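Local coordinates for protein peptidoglycan D,D-transpeptidase PbpA (Mycobacterium tuberculosis, PDB 3UN7) that probably cross-links the peptidoglycan cell wall as a penicillin-binding transpeptidase and takes part in regulating cell length, at residues E212-A217 against G261-A266; G295-S300 against G304-G309; Q167-L172 against S178-R183. All blocks are in the same frame, centred on the assembly; numbering follows the deposited sequence.

Along the chain the contacts follow one another without interlocking: interaction 3 closes first, then interaction 1, then interaction 2, all within the penicillin-binding transpeptidase domain. Interactions 1 and 2 are neighbours in the helical part of that domain, their centres about 13 Å apart, and they touch where helix 254-264 and the start of helix 266-275 meet 295-300 and 304-309: Gly261 against Ser307, Ala266 against Ile297. Interaction 3 lies apart, its centre about 44 Å from that of interaction 1 and about 34 Å from that of interaction 2. It is on the opposite side of the chain's centre from interaction 1, nearest atoms about 25 Å apart, so the contacts are local to separate parts of the domain.

Interaction 1 (E212-A217 against G261-A266); sequences EQLTAA and GIRTGA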
# COMPACT_ATOMS: atom_id res chain seq x y z
N GLU A 212 19.60 23.64 -7.88
CA GLU A 212 20.53 24.06 -6.85
C GLU A 212 21.46 22.91 -6.45
O GLU A 212 21.10 21.74 -6.57
CB GLU A 212 19.82 24.63 -5.62
CG GLU A 212 19.11 23.59 -4.76
CD GLU A 212 19.34 23.83 -3.29
OE1 GLU A 212 20.40 24.40 -2.92
OE2 GLU A 212 18.45 23.44 -2.51
N GLN A 213 22.64 23.28 -5.97
CA GLN A 213 23.74 22.34 -5.84
C GLN A 213 23.85 21.75 -4.44
O GLN A 213 23.83 22.48 -3.45
CB GLN A 213 25.05 23.03 -6.25
CG GLN A 213 25.05 23.49 -7.73
CD GLN A 213 24.97 22.33 -8.70
OE1 GLN A 213 24.04 22.23 -9.49
NE2 GLN A 213 25.95 21.42 -8.61
N LEU A 214 23.96 20.42 -4.37
CA LEU A 214 24.11 19.70 -3.10
C LEU A 214 25.33 18.79 -3.15
O LEU A 214 25.78 18.40 -4.24
CB LEU A 214 22.87 18.87 -2.78
CG LEU A 214 21.52 19.58 -2.79
CD1 LEU A 214 20.37 18.55 -2.89
CD2 LEU A 214 21.39 20.44 -1.56
N THR A 215 25.82 18.40 -1.98
CA THR A 215 27.02 17.57 -1.88
C THR A 215 26.91 16.27 -2.69
O THR A 215 25.85 15.63 -2.73
CB THR A 215 27.44 17.26 -0.42
OG1 THR A 215 28.62 16.45 -0.44
CG2 THR A 215 26.34 16.53 0.35
N ALA A 216 28.01 15.92 -3.35
CA ALA A 216 28.12 14.67 -4.08
C ALA A 216 28.96 13.68 -3.27
O ALA A 216 29.19 12.56 -3.72
CB ALA A 216 28.74 14.92 -5.45
N ALA A 217 29.39 14.10 -2.08
CA ALA A 217 30.28 13.32 -1.20
C ALA A 217 29.75 11.93 -0.89
O ALA A 217 28.55 11.78 -0.66
CB ALA A 217 30.57 14.09 0.11
N GLY A 261 17.67 17.74 3.77
CA GLY A 261 16.68 17.65 4.84
C GLY A 261 17.06 18.46 6.06
O GLY A 261 16.24 19.18 6.64
N ILE A 262 18.32 18.35 6.47
CA ILE A 262 18.82 19.17 7.58
C ILE A 262 18.66 20.66 7.24
O ILE A 262 18.22 21.44 8.08
CB ILE A 262 20.26 18.78 7.99
CG1 ILE A 262 20.26 17.39 8.64
CG2 ILE A 262 20.88 19.84 8.93
CD1 ILE A 262 21.63 16.71 8.66
N ARG A 263 18.97 21.04 6.01
CA ARG A 263 18.80 22.43 5.57
C ARG A 263 17.33 22.86 5.63
O ARG A 263 17.00 23.97 6.05
CB ARG A 263 19.31 22.60 4.14
CG ARG A 263 19.54 24.04 3.72
CD ARG A 263 19.36 24.22 2.21
NE ARG A 263 20.48 23.82 1.34
CZ ARG A 263 21.77 23.70 1.67
NH1 ARG A 263 22.21 23.93 2.91
NH2 ARG A 263 22.64 23.33 0.73
N THR A 264 16.44 21.97 5.20
CA THR A 264 15.02 22.27 5.12
C THR A 264 14.40 22.37 6.52
O THR A 264 13.55 23.24 6.77
CB THR A 264 14.30 21.24 4.22
OG1 THR A 264 14.92 21.25 2.92
CG2 THR A 264 12.82 21.58 4.05
N GLY A 265 14.83 21.49 7.42
CA GLY A 265 14.47 21.57 8.84
C GLY A 265 13.37 20.61 9.27
O GLY A 265 12.52 20.21 8.47
N ALA A 266 13.39 20.27 10.56
CA ALA A 266 12.45 19.30 11.13
C ALA A 266 11.00 19.75 11.07
O ALA A 266 10.13 18.92 10.83
CB ALA A 266 12.85 18.95 12.56
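Arg263 reaches from helix 254-264 to the end of Leu214, whose CD2 lies 3.9 Å from NH2 of Arg263, the closest approach between the two segments. The motif is a helix packed against a two-stranded antiparallel sheet, 213-215 with 242-244, in the helical part of the transpeptidase domain. The backbones stay well apart, with CA of Leu214 and CA of Arg263 10.5 Å from each other, so the long arginine chain spans most of the gap. Its CG is anti to the backbone N (chi1 -164°), and the chain bends at chi3 and brings NH2 beside the leucine methyl. The group meets this methyl obliquely, while Gln213 O lies near its plane at the edge, 4.4 Å from NH2 of Arg263 and hence too far for a bond.

Opposite charges lie near each other: OE1 of Glu212 is 4.3 Å from NE of Arg263, beyond salt-bridge range, so any attraction is probably weak. Only 91 Å² is buried in all, and no hydrogen bond crosses between the segments.

Firmer links lie alongside. Leu214 is buried and also packs on Ala256 and Gln259 of the same helix, and the backbone N of Thr215 is hydrogen-bonded to OE1 of Gln259. Backbone hydrogen bonds join Leu214 to Val243 within the sheet and Glu212 to Leu245 just beyond it. At the end of the strand, Thr215 begins an ST turn: Ala217 N donates to Thr215 OG1 over 3.0 Å, with an N-H...O angle of 158°.

Interaction 2 (G295-S300 against G304-G309); sequences GPIPDS and GMTSIG
Ile297 and Thr306 meet through two pairs of atoms: CG1 of Ile297 lies 4.1 Å from OG1 of Thr306, and CD1 of Ile297 lies 4.1 Å from CG2 of Thr306. The two side chains cross at about a right angle, yet the ethyl end of Ile297, CG1 to CD1, runs alongside the OG1 and CG2 branches of Thr306. CG1 stands beside the backbone N of Ile297 (chi1 -41°), which carries its ethyl end to the helix. The hydroxyl at this touch has its polar partner within its own helix, a hydrogen bond with Ala302 O; toward Ile297 it makes van der Waals contact.

The second link is backbone to backbone. Gly304 N donates to Ser300 O over 2.9 Å with an N-H...O angle of 162°, the i to i+4 bond of the opening turn of helix 300-306. Asp299 is the N-cap of that helix, its OD1 accepting from Ala302 N, at the passage from loop to helix.

At the other end the helix closes in a Schellman motif. Gly309, with positive phi, is its C-prime residue: Gly309 N bonds to Thr306 O over 2.9 Å, while Gln310 N turns back to Met305 O.

Further out, Pro296 O accepts from Arg270 NH1, which ties the loop to helix 266-275. Ile297 packs on Ala266 and Arg270 of that helix, and Thr306 on its Leu269, while Ile308 reaches Phe257 of helix 254-264 and Leu229 of strand 228-230.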
# COMPACT_ATOMS: atom_id res chain seq x y z
N GLY A 295 7.80 10.27 12.85
CA GLY A 295 8.56 10.17 14.10
C GLY A 295 8.70 11.52 14.77
O GLY A 295 8.37 12.54 14.17
N PRO A 296 9.18 11.54 16.03
CA PRO A 296 9.28 12.80 16.77
C PRO A 296 10.45 13.69 16.33
O PRO A 296 10.43 14.90 16.59
CB PRO A 296 9.45 12.34 18.22
CG PRO A 296 10.15 11.01 18.10
CD PRO A 296 9.66 10.39 16.82
N ILE A 297 11.46 13.11 15.68
CA ILE A 297 12.66 13.86 15.22
C ILE A 297 13.33 14.68 16.36
O ILE A 297 13.37 15.91 16.30
CB ILE A 297 12.36 14.78 13.97
CG1 ILE A 297 11.46 14.07 12.93
CG2 ILE A 297 13.65 15.19 13.31
CD1 ILE A 297 11.05 14.95 11.75
N PRO A 298 13.86 13.98 17.39
CA PRO A 298 14.38 14.64 18.62
C PRO A 298 15.63 15.49 18.41
O PRO A 298 15.84 16.47 19.14
CB PRO A 298 14.70 13.46 19.55
CG PRO A 298 14.96 12.31 18.63
CD PRO A 298 13.99 12.51 17.47
N ASP A 299 16.45 15.13 17.43
CA ASP A 299 17.68 15.87 17.17
C ASP A 299 17.99 15.92 15.69
O ASP A 299 17.26 15.33 14.86
CB ASP A 299 18.87 15.29 17.95
CG ASP A 299 18.99 13.78 17.80
OD1 ASP A 299 19.01 13.29 16.65
OD2 ASP A 299 19.06 13.09 18.84
N SER A 300 19.06 16.61 15.35
CA SER A 300 19.47 16.77 13.96
C SER A 300 20.12 15.52 13.36
O SER A 300 20.08 15.34 12.15
CB SER A 300 20.36 17.99 13.82
OG SER A 300 19.60 19.13 14.18
N GLY A 304 18.65 14.00 10.03
CA GLY A 304 19.45 13.48 8.92
C GLY A 304 18.93 12.13 8.44
O GLY A 304 18.72 11.92 7.25
N MET A 305 18.72 11.21 9.39
CA MET A 305 18.25 9.85 9.10
C MET A 305 16.80 9.83 8.61
O MET A 305 16.45 9.03 7.75
CB MET A 305 18.40 8.97 10.35
CG MET A 305 19.85 8.55 10.68
SD MET A 305 19.94 7.43 12.13
CE MET A 305 18.87 6.08 11.55
N THR A 306 15.97 10.72 9.16
CA THR A 306 14.57 10.86 8.76
C THR A 306 14.43 11.26 7.30
O THR A 306 13.50 10.82 6.60
CB THR A 306 13.81 11.86 9.67
OG1 THR A 306 13.77 11.35 11.01
CG2 THR A 306 12.37 12.11 9.17
N SER A 307 15.37 12.09 6.83
CA SER A 307 15.33 12.70 5.51
C SER A 307 15.51 11.69 4.39
O SER A 307 15.13 11.96 3.26
CB SER A 307 16.41 13.80 5.39
OG SER A 307 16.18 14.81 6.35
N ILE A 308 16.10 10.55 4.73
CA ILE A 308 16.22 9.41 3.80
C ILE A 308 15.38 8.21 4.28
O ILE A 308 15.69 7.05 4.00
CB ILE A 308 17.69 9.01 3.56
CG1 ILE A 308 18.40 8.70 4.90
CG2 ILE A 308 18.42 10.12 2.78
CD1 ILE A 308 19.85 8.17 4.74
N GLY A 309 14.33 8.54 5.02
CA GLY A 309 13.28 7.60 5.39
C GLY A 309 13.65 6.55 6.41
O GLY A 309 13.06 5.47 6.43

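Interaction 3 (Q167-L172 against S178-R183); sequences QAWQRL and SPLTNR
Leu172 fits closely against two consecutive residues of the loop, Pro179 and Leu180, and most of the 225 Å² buried here belongs to this trio. Its CD2 touches CG of Pro179 at 3.7 Å, the two groups meeting at a slant. Toward Leu180 the packing is broader: CB of Leu172 sits 3.7 Å from CD1 of Leu180, and CD1 of Leu172 lies 3.9 Å from CD2 of Leu180. The two leucines cross at about a right angle. With CG beside its backbone N (chi1 -66°), Leu172 turns its two methyls to the loop, CD2 to Pro179 and CD1 to Leu180.

Looser contact begins at Trp169. Its CZ3 comes only within 4.3 Å of CD1 of Leu180, obliquely to the ring, and the indole has company elsewhere, stacking with the ring of Tyr66 and touching Phe61 and Leu157.

In the transpeptidase domain this is the junction where the chain leaves helix 162-174 and runs on through a loop toward helix 196-205. A type I beta turn from Ser178 to Thr181 presents Pro179 and Leu180 to the helix.

Polar groups of the turn are bonded among themselves. Ser178 O takes Thr181 N and Arg183 NH2 from opposite faces of its carbonyl plane, the latter over 3.0 Å and tilted 23° from the guanidinium plane. OG of Ser178 and OG1 of Thr181 are hydrogen-bonded to each other, and a salt bridge with Glu432 holds Arg183 at NE.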
# COMPACT_ATOMS: atom_id res chain seq x y z
N GLN A 167 -6.95 -25.99 14.53
CA GLN A 167 -5.62 -26.35 14.04
C GLN A 167 -5.08 -25.31 13.06
O GLN A 167 -3.93 -24.89 13.18
CB GLN A 167 -5.61 -27.75 13.44
CG GLN A 167 -5.38 -28.84 14.48
CD GLN A 167 -5.74 -30.24 13.99
OE1 GLN A 167 -6.02 -30.44 12.80
NE2 GLN A 167 -5.75 -31.21 14.91
N ALA A 168 -5.92 -24.87 12.11
CA ALA A 168 -5.55 -23.76 11.22
C ALA A 168 -5.18 -22.51 12.00
O ALA A 168 -4.20 -21.84 11.70
CB ALA A 168 -6.66 -23.46 10.22
N TRP A 169 -6.00 -22.20 13.01
CA TRP A 169 -5.78 -21.03 13.85
C TRP A 169 -4.41 -21.07 14.53
O TRP A 169 -3.67 -20.09 14.52
CB TRP A 169 -6.90 -20.91 14.88
CG TRP A 169 -6.86 -19.65 15.68
CD1 TRP A 169 -6.51 -19.51 16.99
CD2 TRP A 169 -7.17 -18.34 15.20
NE1 TRP A 169 -6.59 -18.19 17.36
CE2 TRP A 169 -6.99 -17.45 16.28
CE3 TRP A 169 -7.58 -17.82 13.96
CZ2 TRP A 169 -7.22 -16.08 16.16
CZ3 TRP A 169 -7.80 -16.46 13.85
CH2 TRP A 169 -7.62 -15.60 14.94
N GLN A 170 -4.07 -22.23 15.09
CA GLN A 170 -2.80 -22.45 15.80
C GLN A 170 -1.60 -22.42 14.85
O GLN A 170 -0.58 -21.77 15.15
CB GLN A 170 -2.88 -23.76 16.60
CG GLN A 170 -1.57 -24.27 17.19
CD GLN A 170 -1.08 -25.54 16.50
OE1 GLN A 170 -1.35 -25.76 15.31
NE2 GLN A 170 -0.37 -26.38 17.25
N ARG A 171 -1.72 -23.11 13.71
CA ARG A 171 -0.69 -23.07 12.65
C ARG A 171 -0.40 -21.64 12.18
O ARG A 171 0.75 -21.25 12.06
CB ARG A 171 -1.09 -23.95 11.46
CG ARG A 171 -1.02 -25.47 11.69
CD ARG A 171 -1.43 -26.24 10.42
NE ARG A 171 -2.76 -26.88 10.50
CZ ARG A 171 -3.79 -26.60 9.71
NH1 ARG A 171 -3.69 -25.69 8.75
NH2 ARG A 171 -4.94 -27.25 9.87
N LEU A 172 -1.45 -20.87 11.91
CA LEU A 172 -1.30 -19.50 11.40
C LEU A 172 -0.72 -18.57 12.47
O LEU A 172 0.13 -17.72 12.18
CB LEU A 172 -2.64 -18.96 10.87
CG LEU A 172 -3.22 -19.64 9.62
CD1 LEU A 172 -4.66 -19.21 9.30
CD2 LEU A 172 -2.33 -19.46 8.40
N SER A 178 3.68 -14.76 9.78
CA SER A 178 2.38 -14.13 10.06
C SER A 178 1.50 -13.89 8.82
O SER A 178 1.22 -12.76 8.46
CB SER A 178 2.58 -12.81 10.83
OG SER A 178 1.34 -12.39 11.36
N PRO A 179 1.06 -14.97 8.16
CA PRO A 179 0.24 -14.78 6.94
C PRO A 179 -1.14 -14.17 7.20
O PRO A 179 -1.75 -13.64 6.28
CB PRO A 179 0.14 -16.19 6.37
CG PRO A 179 0.35 -17.09 7.53
CD PRO A 179 1.25 -16.39 8.49
N LEU A 180 -1.60 -14.20 8.45
CA LEU A 180 -2.84 -13.53 8.81
C LEU A 180 -2.73 -12.01 8.69
O LEU A 180 -3.73 -11.31 8.51
CB LEU A 180 -3.27 -13.94 10.22
CG LEU A 180 -3.90 -15.34 10.35
CD1 LEU A 180 -4.08 -15.69 11.82
CD2 LEU A 180 -5.26 -15.41 9.63
N THR A 181 -1.51 -11.49 8.82
CA THR A 181 -1.30 -10.04 8.77
C THR A 181 -1.62 -9.50 7.36
O THR A 181 -1.17 -10.05 6.34
CB THR A 181 0.13 -9.65 9.23
OG1 THR A 181 0.34 -10.19 10.55
CG2 THR A 181 0.31 -8.13 9.30
N ASN A 182 -2.44 -8.44 7.31
CA ASN A 182 -2.64 -7.73 6.07
C ASN A 182 -1.55 -6.66 6.02
O ASN A 182 -1.72 -5.57 6.57
CB ASN A 182 -4.05 -7.11 5.99
CG ASN A 182 -4.27 -6.38 4.69
OD1 ASN A 182 -3.32 -6.07 3.97
ND2 ASN A 182 -5.54 -6.10 4.36
N ARG A 183 -0.43 -7.02 5.40
CA ARG A 183 0.75 -6.17 5.35
C ARG A 183 0.53 -4.84 4.62
O ARG A 183 1.24 -3.88 4.86
CB ARG A 183 1.92 -6.93 4.71
CG ARG A 183 2.49 -7.99 5.62
CD ARG A 183 3.59 -8.86 4.98
NE ARG A 183 4.42 -9.45 6.03
CZ ARG A 183 4.11 -10.53 6.75
NH1 ARG A 183 4.94 -10.93 7.70
NH2 ARG A 183 2.97 -11.20 6.53